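Ribonuclease VapC2 (Rickettsia felis, PDB 3ZVK) cleaves single-stranded RNA as the magnesium-dependent PIN-domain toxin of a type II toxin-antitoxin pair, and is held in complex with the antitoxin VapB2. Local coordinates at residues A[10-15]-A[60-64]; A[20-25]-A[130-134]; A[33-39]-A[67-73]; A[80-85]-A[100-104]. The protein carries 1 engineered substitution. Numbering follows the deposited sequence.

Interaction 1. Residues A[10-15]-A[60-64]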
# COMPACT_ATOMS: atom_id res chain seq x y z
N CYS A 10 -15.01 12.84 29.48
CA CYS A 10 -15.85 12.52 28.33
C CYS A 10 -17.21 11.96 28.73
O CYS A 10 -18.22 12.45 28.22
CB CYS A 10 -15.12 11.63 27.33
SG CYS A 10 -13.77 12.45 26.45
N VAL A 11 -17.23 10.95 29.66
CA VAL A 11 -18.43 10.32 30.21
C VAL A 11 -19.33 11.36 30.94
O VAL A 11 -20.53 11.41 30.68
CB VAL A 11 -18.10 9.09 31.09
CG1 VAL A 11 -19.36 8.54 31.79
CG2 VAL A 11 -17.48 7.97 30.25
N TYR A 12 -18.73 12.23 31.78
CA TYR A 12 -19.45 13.30 32.49
C TYR A 12 -20.02 14.33 31.53
O TYR A 12 -21.13 14.79 31.76
CB TYR A 12 -18.57 13.98 33.56
CG TYR A 12 -19.38 14.68 34.63
CD1 TYR A 12 -19.98 13.96 35.67
CD2 TYR A 12 -19.53 16.06 34.62
CE1 TYR A 12 -20.72 14.60 36.66
CE2 TYR A 12 -20.30 16.71 35.58
CZ TYR A 12 -20.90 15.98 36.59
OH TYR A 12 -21.65 16.61 37.55
N ALA A 13 -19.29 14.66 30.46
CA ALA A 13 -19.73 15.60 29.43
C ALA A 13 -20.98 15.09 28.71
O ALA A 13 -21.95 15.83 28.56
CB ALA A 13 -18.61 15.84 28.43
N ILE A 14 -20.97 13.81 28.30
CA ILE A 14 -22.09 13.15 27.60
C ILE A 14 -23.29 12.97 28.51
O ILE A 14 -24.40 13.35 28.15
CB ILE A 14 -21.65 11.85 26.85
CG1 ILE A 14 -20.58 12.14 25.78
CG2 ILE A 14 -22.85 11.11 26.24
CD1 ILE A 14 -19.78 10.92 25.37
N ASN A 15 -23.07 12.42 29.71
CA ASN A 15 -24.14 12.19 30.65
C ASN A 15 -24.71 13.43 31.29
O ASN A 15 -25.93 13.59 31.28
CB ASN A 15 -23.73 11.18 31.72
CG ASN A 15 -23.59 9.76 31.23
OD1 ASN A 15 -24.21 9.34 30.24
ND2 ASN A 15 -22.80 8.98 31.93
N LYS A 60 -25.21 10.62 20.75
CA LYS A 60 -24.63 11.57 21.69
C LYS A 60 -23.11 11.56 21.60
O LYS A 60 -22.50 12.62 21.56
CB LYS A 60 -25.07 11.25 23.14
CG LYS A 60 -26.46 11.70 23.51
CD LYS A 60 -26.82 11.17 24.89
CE LYS A 60 -26.50 12.17 25.98
NZ LYS A 60 -26.78 11.64 27.32
N LEU A 61 -22.50 10.36 21.54
CA LEU A 61 -21.06 10.20 21.37
C LEU A 61 -20.61 10.82 20.02
O LEU A 61 -19.63 11.56 20.02
CB LEU A 61 -20.67 8.70 21.48
CG LEU A 61 -19.19 8.31 21.18
CD1 LEU A 61 -18.22 9.11 22.05
CD2 LEU A 61 -18.97 6.81 21.30
N ASP A 62 -21.34 10.56 18.91
CA ASP A 62 -21.02 11.09 17.58
C ASP A 62 -21.01 12.64 17.58
O ASP A 62 -20.10 13.23 16.99
CB ASP A 62 -21.99 10.56 16.50
CG ASP A 62 -21.96 9.06 16.23
OD1 ASP A 62 -21.00 8.39 16.69
OD2 ASP A 62 -22.90 8.55 15.55
N ILE A 63 -21.99 13.27 18.27
CA ILE A 63 -22.13 14.72 18.44
C ILE A 63 -20.94 15.28 19.24
O ILE A 63 -20.36 16.31 18.87
CB ILE A 63 -23.50 15.06 19.07
CG1 ILE A 63 -24.60 14.87 18.01
CG2 ILE A 63 -23.54 16.48 19.59
CD1 ILE A 63 -25.96 14.68 18.57
N PHE A 64 -20.56 14.58 20.30
CA PHE A 64 -19.46 14.93 21.18
C PHE A 64 -18.12 14.95 20.42
O PHE A 64 -17.33 15.88 20.60
CB PHE A 64 -19.42 13.98 22.41
CG PHE A 64 -18.38 14.33 23.44
CD1 PHE A 64 -18.50 15.47 24.21
CD2 PHE A 64 -17.23 13.57 23.57
CE1 PHE A 64 -17.48 15.85 25.09
CE2 PHE A 64 -16.24 13.93 24.48
CZ PHE A 64 -16.36 15.07 25.22
O HOH W 1 -27.90 13.24 29.79
O HOH W 2 -25.93 9.18 28.25

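Interaction 2. Residues A[20-25]-A[130-134]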
# COMPACT_ATOMS: atom_id res chain seq x y z
N SER A 20 -19.88 24.55 32.69
CA SER A 20 -18.47 24.85 32.95
C SER A 20 -17.53 24.12 31.96
O SER A 20 -16.58 24.73 31.47
CB SER A 20 -18.10 24.66 34.43
OG SER A 20 -17.96 23.31 34.82
N TYR A 21 -17.89 22.87 31.59
CA TYR A 21 -17.15 22.05 30.61
C TYR A 21 -17.19 22.68 29.22
O TYR A 21 -16.12 22.83 28.62
CB TYR A 21 -17.67 20.59 30.59
CG TYR A 21 -17.19 19.71 31.74
CD1 TYR A 21 -16.96 20.25 33.01
CD2 TYR A 21 -17.08 18.33 31.58
CE1 TYR A 21 -16.60 19.44 34.08
CE2 TYR A 21 -16.70 17.50 32.65
CZ TYR A 21 -16.45 18.07 33.89
OH TYR A 21 -16.05 17.32 34.96
N TYR A 22 -18.38 23.12 28.72
CA TYR A 22 -18.44 23.75 27.40
C TYR A 22 -17.76 25.11 27.37
O TYR A 22 -17.22 25.49 26.32
CB TYR A 22 -19.85 23.74 26.75
CG TYR A 22 -20.80 24.86 27.12
CD1 TYR A 22 -20.57 26.17 26.68
CD2 TYR A 22 -21.99 24.59 27.78
CE1 TYR A 22 -21.45 27.20 27.02
CE2 TYR A 22 -22.90 25.62 28.08
CZ TYR A 22 -22.63 26.92 27.68
OH TYR A 22 -23.50 27.93 27.98
N ASN A 23 -17.77 25.85 28.50
CA ASN A 23 -17.10 27.14 28.56
C ASN A 23 -15.58 26.97 28.53
O ASN A 23 -14.90 27.78 27.91
CB ASN A 23 -17.54 27.98 29.78
CG ASN A 23 -18.90 28.63 29.62
OD1 ASN A 23 -19.79 28.45 30.44
ND2 ASN A 23 -19.09 29.44 28.58
N ASN A 24 -15.05 25.90 29.13
CA ASN A 24 -13.62 25.60 29.13
C ASN A 24 -13.20 25.13 27.77
O ASN A 24 -12.11 25.48 27.31
CB ASN A 24 -13.31 24.49 30.14
CG ASN A 24 -13.31 24.93 31.59
OD1 ASN A 24 -13.50 26.09 31.91
ND2 ASN A 24 -13.14 24.00 32.50
N LEU A 25 -14.07 24.33 27.11
CA LEU A 25 -13.81 23.79 25.79
C LEU A 25 -13.84 24.89 24.76
O LEU A 25 -12.89 25.00 23.99
CB LEU A 25 -14.79 22.65 25.42
CG LEU A 25 -14.58 21.31 26.10
CD1 LEU A 25 -15.83 20.47 26.02
CD2 LEU A 25 -13.38 20.57 25.54
N GLU A 130 -4.88 18.88 34.28
CA GLU A 130 -5.81 19.98 34.49
C GLU A 130 -7.11 19.32 34.92
O GLU A 130 -7.62 18.44 34.25
CB GLU A 130 -5.98 20.87 33.25
CG GLU A 130 -6.66 22.19 33.55
CD GLU A 130 -6.67 23.18 32.42
OE1 GLU A 130 -5.65 23.86 32.17
OE2 GLU A 130 -7.77 23.37 31.85
N ASN A 131 -7.59 19.69 36.10
CA ASN A 131 -8.79 19.15 36.71
C ASN A 131 -9.97 20.10 36.51
O ASN A 131 -9.89 21.27 36.91
CB ASN A 131 -8.55 18.90 38.21
CG ASN A 131 -9.57 18.02 38.89
OD1 ASN A 131 -10.77 18.33 38.97
ND2 ASN A 131 -9.09 16.93 39.49
N TRP A 132 -11.07 19.58 35.91
CA TRP A 132 -12.29 20.34 35.76
C TRP A 132 -13.26 19.77 36.78
O TRP A 132 -13.67 18.62 36.67
CB TRP A 132 -12.84 20.29 34.33
CG TRP A 132 -11.98 20.92 33.26
CD1 TRP A 132 -10.81 21.59 33.43
CD2 TRP A 132 -12.21 20.87 31.84
NE1 TRP A 132 -10.30 21.98 32.21
CE2 TRP A 132 -11.15 21.56 31.22
CE3 TRP A 132 -13.20 20.27 31.04
CZ2 TRP A 132 -11.05 21.68 29.83
CZ3 TRP A 132 -13.13 20.44 29.66
CH2 TRP A 132 -12.04 21.11 29.07
N ASP A 133 -13.55 20.51 37.83
CA ASP A 133 -14.43 20.03 38.89
C ASP A 133 -15.85 19.81 38.38
O ASP A 133 -16.34 20.59 37.57
CB ASP A 133 -14.40 20.99 40.09
CG ASP A 133 -13.02 21.19 40.72
OD1 ASP A 133 -12.05 21.48 39.97
OD2 ASP A 133 -12.92 21.11 41.96
N LYS A 134 -16.48 18.70 38.81
CA LYS A 134 -17.85 18.33 38.44
C LYS A 134 -18.86 19.31 39.08
O LYS A 134 -19.96 19.51 38.54
CB LYS A 134 -18.18 16.89 38.87
CG LYS A 134 -17.20 15.82 38.35
CD LYS A 134 -17.68 14.41 38.70
CE LYS A 134 -16.56 13.54 39.21
NZ LYS A 134 -16.66 13.31 40.67
O HOH W 3 -15.57 22.57 35.87

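Interaction 3. Residues A[33-39]-A[67-73]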
# COMPACT_ATOMS: atom_id res chain seq x y z
N THR A 33 -5.75 22.80 20.48
CA THR A 33 -6.38 21.63 19.88
C THR A 33 -6.97 20.75 20.97
O THR A 33 -6.27 20.33 21.89
CB THR A 33 -5.35 20.82 19.06
OG1 THR A 33 -4.79 21.65 18.04
CG2 THR A 33 -5.95 19.57 18.43
N ILE A 34 -8.28 20.47 20.85
CA ILE A 34 -8.99 19.56 21.74
C ILE A 34 -8.99 18.20 21.09
O ILE A 34 -9.44 18.06 19.95
CB ILE A 34 -10.39 20.06 22.13
CG1 ILE A 34 -10.23 21.40 22.97
CG2 ILE A 34 -11.10 18.96 22.99
CD1 ILE A 34 -11.38 22.23 22.95
N ALA A 35 -8.46 17.20 21.82
CA ALA A 35 -8.38 15.82 21.32
C ALA A 35 -8.72 14.74 22.35
O ALA A 35 -8.87 15.02 23.54
CB ALA A 35 -6.99 15.57 20.76
N ILE A 36 -8.86 13.50 21.87
CA ILE A 36 -9.01 12.27 22.68
C ILE A 36 -8.15 11.20 22.07
O ILE A 36 -7.96 11.16 20.86
CB ILE A 36 -10.45 11.74 22.98
CG1 ILE A 36 -11.23 11.32 21.72
CG2 ILE A 36 -11.24 12.65 23.94
CD1 ILE A 36 -12.34 10.32 21.97
N SER A 37 -7.63 10.34 22.90
CA SER A 37 -6.84 9.20 22.49
C SER A 37 -7.83 8.20 21.90
O SER A 37 -8.97 8.14 22.34
CB SER A 37 -6.20 8.56 23.72
OG SER A 37 -5.40 7.45 23.34
N SER A 38 -7.40 7.39 20.93
CA SER A 38 -8.22 6.31 20.41
C SER A 38 -8.56 5.33 21.58
O SER A 38 -9.62 4.70 21.52
CB SER A 38 -7.53 5.59 19.26
OG SER A 38 -6.23 5.12 19.58
N ILE A 39 -7.71 5.29 22.67
CA ILE A 39 -7.90 4.48 23.91
C ILE A 39 -9.15 4.96 24.70
O ILE A 39 -9.93 4.14 25.18
CB ILE A 39 -6.62 4.38 24.82
CG1 ILE A 39 -5.33 4.00 24.03
CG2 ILE A 39 -6.85 3.44 26.01
CD1 ILE A 39 -5.38 2.66 23.21
N ARG A 67 -16.38 18.04 17.31
CA ARG A 67 -15.42 19.16 17.40
C ARG A 67 -14.08 18.76 18.04
O ARG A 67 -13.24 19.63 18.29
CB ARG A 67 -16.06 20.41 18.00
CG ARG A 67 -17.34 20.81 17.30
CD ARG A 67 -17.87 22.19 17.66
NE ARG A 67 -16.98 23.29 17.27
CZ ARG A 67 -16.82 23.73 16.03
NH1 ARG A 67 -17.49 23.17 15.03
NH2 ARG A 67 -15.98 24.72 15.77
N LEU A 68 -13.84 17.44 18.15
CA LEU A 68 -12.66 16.75 18.72
C LEU A 68 -11.78 16.15 17.62
O LEU A 68 -12.28 15.80 16.60
CB LEU A 68 -13.16 15.51 19.59
CG LEU A 68 -12.94 15.54 21.10
CD1 LEU A 68 -12.84 16.90 21.56
CD2 LEU A 68 -14.07 14.96 21.85
N GLU A 69 -10.48 15.95 17.89
CA GLU A 69 -9.56 15.23 17.04
C GLU A 69 -9.32 13.88 17.75
O GLU A 69 -9.01 13.87 18.94
CB GLU A 69 -8.25 16.01 16.92
CG GLU A 69 -7.26 15.39 15.93
CD GLU A 69 -6.02 16.23 15.63
OE1 GLU A 69 -6.17 17.46 15.45
OE2 GLU A 69 -4.92 15.65 15.55
N ILE A 70 -9.52 12.76 17.06
CA ILE A 70 -9.25 11.42 17.62
C ILE A 70 -7.80 11.06 17.23
O ILE A 70 -7.49 10.99 16.05
CB ILE A 70 -10.29 10.36 17.18
CG1 ILE A 70 -11.72 10.88 17.45
CG2 ILE A 70 -10.03 9.01 17.90
CD1 ILE A 70 -12.71 10.39 16.46
N ILE A 71 -6.92 10.94 18.23
CA ILE A 71 -5.51 10.65 17.98
C ILE A 71 -5.24 9.18 18.20
O ILE A 71 -5.54 8.66 19.27
CB ILE A 71 -4.54 11.57 18.81
CG1 ILE A 71 -4.85 13.08 18.59
CG2 ILE A 71 -3.06 11.25 18.49
CD1 ILE A 71 -4.04 14.04 19.45
N ASP A 72 -4.69 8.51 17.19
CA ASP A 72 -4.35 7.09 17.24
C ASP A 72 -3.20 6.81 18.22
O ASP A 72 -2.27 7.62 18.32
CB ASP A 72 -3.99 6.58 15.83
CG ASP A 72 -5.15 6.63 14.83
OD1 ASP A 72 -6.34 6.76 15.28
OD2 ASP A 72 -4.88 6.54 13.59
N PHE A 73 -3.30 5.70 18.98
CA PHE A 73 -2.24 5.33 19.91
C PHE A 73 -1.10 4.77 19.04
O PHE A 73 -1.23 3.71 18.45
CB PHE A 73 -2.72 4.34 20.97
CG PHE A 73 -1.67 4.01 22.00
CD1 PHE A 73 -1.52 4.80 23.12
CD2 PHE A 73 -0.81 2.92 21.82
CE1 PHE A 73 -0.52 4.51 24.08
CE2 PHE A 73 0.18 2.63 22.76
CZ PHE A 73 0.33 3.43 23.88

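Interaction 4. Residues A[80-85]-A[100-104]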
# COMPACT_ATOMS: atom_id res chain seq x y z
N TYR A 80 7.15 5.61 26.45
CA TYR A 80 6.64 6.33 27.62
C TYR A 80 5.80 5.45 28.50
O TYR A 80 5.97 5.49 29.72
CB TYR A 80 5.90 7.61 27.21
CG TYR A 80 6.79 8.55 26.42
CD1 TYR A 80 7.75 9.33 27.05
CD2 TYR A 80 6.74 8.58 25.03
CE1 TYR A 80 8.60 10.17 26.32
CE2 TYR A 80 7.58 9.41 24.29
CZ TYR A 80 8.51 10.20 24.94
OH TYR A 80 9.32 11.04 24.23
N TYR A 81 4.95 4.60 27.90
CA TYR A 81 4.13 3.60 28.61
C TYR A 81 5.01 2.64 29.43
O TYR A 81 4.71 2.39 30.60
CB TYR A 81 3.27 2.79 27.60
CG TYR A 81 2.54 1.62 28.24
CD1 TYR A 81 1.30 1.80 28.83
CD2 TYR A 81 3.10 0.35 28.25
CE1 TYR A 81 0.61 0.72 29.39
CE2 TYR A 81 2.43 -0.73 28.83
CZ TYR A 81 1.18 -0.54 29.39
OH TYR A 81 0.51 -1.59 29.96
N GLY A 82 6.04 2.07 28.79
CA GLY A 82 6.97 1.13 29.40
C GLY A 82 7.67 1.71 30.61
O GLY A 82 7.75 1.05 31.64
N GLU A 83 8.14 2.97 30.48
CA GLU A 83 8.84 3.70 31.54
C GLU A 83 7.91 4.06 32.70
O GLU A 83 8.28 3.88 33.86
CB GLU A 83 9.54 4.95 30.97
CG GLU A 83 10.73 4.64 30.09
CD GLU A 83 11.97 4.15 30.82
OE1 GLU A 83 12.69 5.00 31.40
OE2 GLU A 83 12.23 2.93 30.79
N LEU A 84 6.71 4.56 32.39
CA LEU A 84 5.69 4.96 33.36
C LEU A 84 5.17 3.76 34.18
O LEU A 84 5.11 3.83 35.41
CB LEU A 84 4.55 5.72 32.65
CG LEU A 84 3.36 6.20 33.50
CD1 LEU A 84 3.81 7.12 34.62
CD2 LEU A 84 2.31 6.89 32.64
N ARG A 85 4.81 2.65 33.50
CA ARG A 85 4.30 1.45 34.15
C ARG A 85 5.32 0.88 35.13
O ARG A 85 4.95 0.55 36.26
CB ARG A 85 3.87 0.39 33.12
CG ARG A 85 3.09 -0.73 33.78
CD ARG A 85 2.41 -1.64 32.80
NE ARG A 85 2.13 -2.92 33.43
CZ ARG A 85 1.67 -3.99 32.79
NH1 ARG A 85 1.42 -3.94 31.49
NH2 ARG A 85 1.48 -5.12 33.44
N LEU A 100 -3.31 4.06 32.20
CA LEU A 100 -1.86 4.04 32.00
C LEU A 100 -1.54 4.33 30.48
O LEU A 100 -0.66 5.14 30.18
CB LEU A 100 -1.32 2.66 32.41
CG LEU A 100 0.04 2.56 33.11
CD1 LEU A 100 0.37 3.80 33.89
CD2 LEU A 100 0.05 1.40 34.09
N LEU A 101 -2.30 3.74 29.54
CA LEU A 101 -2.15 3.95 28.10
C LEU A 101 -2.51 5.39 27.73
O LEU A 101 -1.79 6.03 26.97
CB LEU A 101 -3.01 2.95 27.28
CG LEU A 101 -2.51 1.48 27.21
CD1 LEU A 101 -3.58 0.56 26.74
CD2 LEU A 101 -1.36 1.34 26.25
N ILE A 102 -3.63 5.88 28.30
CA ILE A 102 -4.16 7.22 28.12
C ILE A 102 -3.14 8.26 28.57
O ILE A 102 -2.90 9.20 27.81
CB ILE A 102 -5.56 7.37 28.81
CG1 ILE A 102 -6.63 6.59 28.01
CG2 ILE A 102 -5.99 8.84 28.96
CD1 ILE A 102 -7.74 5.92 28.86
N ALA A 103 -2.53 8.08 29.77
CA ALA A 103 -1.52 8.96 30.37
C ALA A 103 -0.25 8.99 29.54
O ALA A 103 0.27 10.07 29.25
CB ALA A 103 -1.22 8.53 31.81
N SER A 104 0.21 7.80 29.08
CA SER A 104 1.39 7.59 28.22
C SER A 104 1.25 8.40 26.94
O SER A 104 2.23 8.97 26.46
CB SER A 104 1.50 6.12 27.82
OG SER A 104 1.71 5.33 28.98

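Interaction 1. Residues A[10-15]-A[60-64]
I14 is the centre of this contact, with 104 Å² buried, and F64 and K60 close on it from the other helix. The short axes cross steeply, 10.3 Å apart at 113°, with the CA atoms of I14 and K60 nearest at 6.6 Å. I14 CG1 lies 3.9 Å from F64 CG, while I14 CD1 reaches L61 CD1 at 4.1 Å. The F64 ring fills the space beside helix 10-15: A13 CB sits 3.5 Å from F64 CE1, and C10 SG meets the ring at its edge, 3.5 Å from F64 CE2, a sulfur-aromatic contact. K60 runs over I14, with K60 CE 3.8 Å from I14 CG2, and K60 NZ donates to I14 O at 3.0 Å. Two waters extend this link, from K60 NZ to N15 O and to N15 OD1; N15 ND2 bonds to Y76 of a VapB antitoxin chain. F77 of that VapB chain packs on I14, and I56 of another on K60. This is a buried helix crossing in the PIN domain, with C10 close to the predicted Mg(2+) site at G6, an engineered residue here. Helix 38-50 adds L44 against C10, and L5 of strand 2-5 touches C10 and F64.

Interaction 2. Residues A[20-25]-A[130-134]
Helix 20-25 faces the C-terminal tail: E130 and N131 finish strand 128-131, and W132 to K134 run on without regular structure. The backbones stay well apart, nearest at Y21 and W132 with CA atoms 7.3 Å from each other, so side chains have to span the gap. W132 does most of this, burying 132 Å². Its six-membered ring turns an edge to the face of the Y21 ring, a T-shaped pair with centroids 5.7 Å apart and planes at 66°. N24 lies over a face of the indole, its CB 3.7 Å from the centroid of the six-membered ring in a CH-pi contact, while L25 CD2 meets the edge at W132 CH2, 3.8 Å away. The indole nitrogen is satisfied within its own segment: W132 NE1 donates to E130 OE2 at 2.9 Å. Y21 OH bonds instead to N116, and I9 of helix 7-16 packs against both Y21 and W132. On the solvent side a water bridges S20 OG and D133 O, 2.7 Å from each. Direct polar bonding between the segments is absent, so aromatic and apolar packing, with one water link, holds the tail to the helix.

Interaction 3. Residues A[33-39]-A[67-73]
Four backbone hydrogen bonds join these strands in a parallel ladder. E69 N donates to I34 O at 3.1 Å, I36 N to E69 O at 3.0 Å, I71 N to I36 O at 2.8 Å, and S38 N to I71 O at 2.8 Å. The last carries the ladder into the start of helix 38-50, where S37 is the N-cap: its OG accepts from I39 N at 3.2 Å and also bonds to H105. S38 OG bonds to the backbone oxygen of F73 in a second toxin subunit, and F73 returns the same bond to S38 of that subunit, so the residues just beyond the two strands form part of the VapC-VapC interface.

Side chains alternate across the sheet. A35 and I71 share one face, A35 CB lying 3.6 Å from I71 CD1; on the other, I36 CG1 is 4.3 Å from I70 CG1. Beyond the strands, I39 CD1 touches F73 CB at 3.9 Å. Strand 33-37 is bonded to strand 2-5 on its other side; 69-71 is an outermost strand of the five-stranded sheet within this chain. Two adjacent parallel strands joined through helices 38-50 and 54-65 make a beta-alpha-beta crossover, as in the parallel alpha/beta core of PIN domains.

Interaction 4. Residues A[80-85]-A[100-104]
Y80 opens the segment with a light touch: its CB lies 4.0 Å from S104 O, while its ring leads away toward I107 and A108 farther along helix 97-109. Y81 is the tightest point, its CA only 4.9 Å from that of S104. The S104 side chain fits into this gap, with S104 OG 3.0 Å from Y81 CA and 3.3 Å from Y81 CB. That hydroxyl is bonded back to its own helix, S104 OG to L100 O at 2.7 Å, so it can sit against the carbon surface of Y81 with its polar need met. The Y81 ring then reaches L101 and L100, with Y81 CD1 3.7 Å from L101 CD2 and Y81 CE1 4.1 Å from L100 CB. One turn on, L84 points toward the other helix: L84 CG is 3.9 Å from L100 CD1 and L84 CD2 is 4.0 Å from A103 CB. R85 finishes the segment by laying its CG 3.7 Å from L100 CD2. Its NH1 bonds to Y81 OH at 2.9 Å, its NE forms a salt bridge with E89, and the guanidinium makes a cation-pi contact with Y46 of the second toxin subunit. With axes 9.0 Å apart at 121°, this is a steeply crossed helix pair of the PIN domain, packed through L84, L100 and L101, and its Y81, R85 and L101 also pack against that second VapC subunit.

From the N terminus, helix 7-16 is the first to find a distant partner: interaction 1 closes a loop of 44 residues onto helix 54-65. Helix 19-29 starts the widest loop, which interaction 2 closes only at the C-terminal tail; it crosses interaction 1 and encloses interactions 3 and 4. Interaction 3 joins strand 33-37 to 69-71 and crosses interaction 1, the two touching where C10 meets I36. Interaction 4 follows in series, closing a short loop between helices 75-90 and 97-109; it meets interaction 3 through F73 and I39 packed on L101. Interactions 1 and 4 lie on opposite sides of the chain's centre, with the sheet-edge contact 3 touching both.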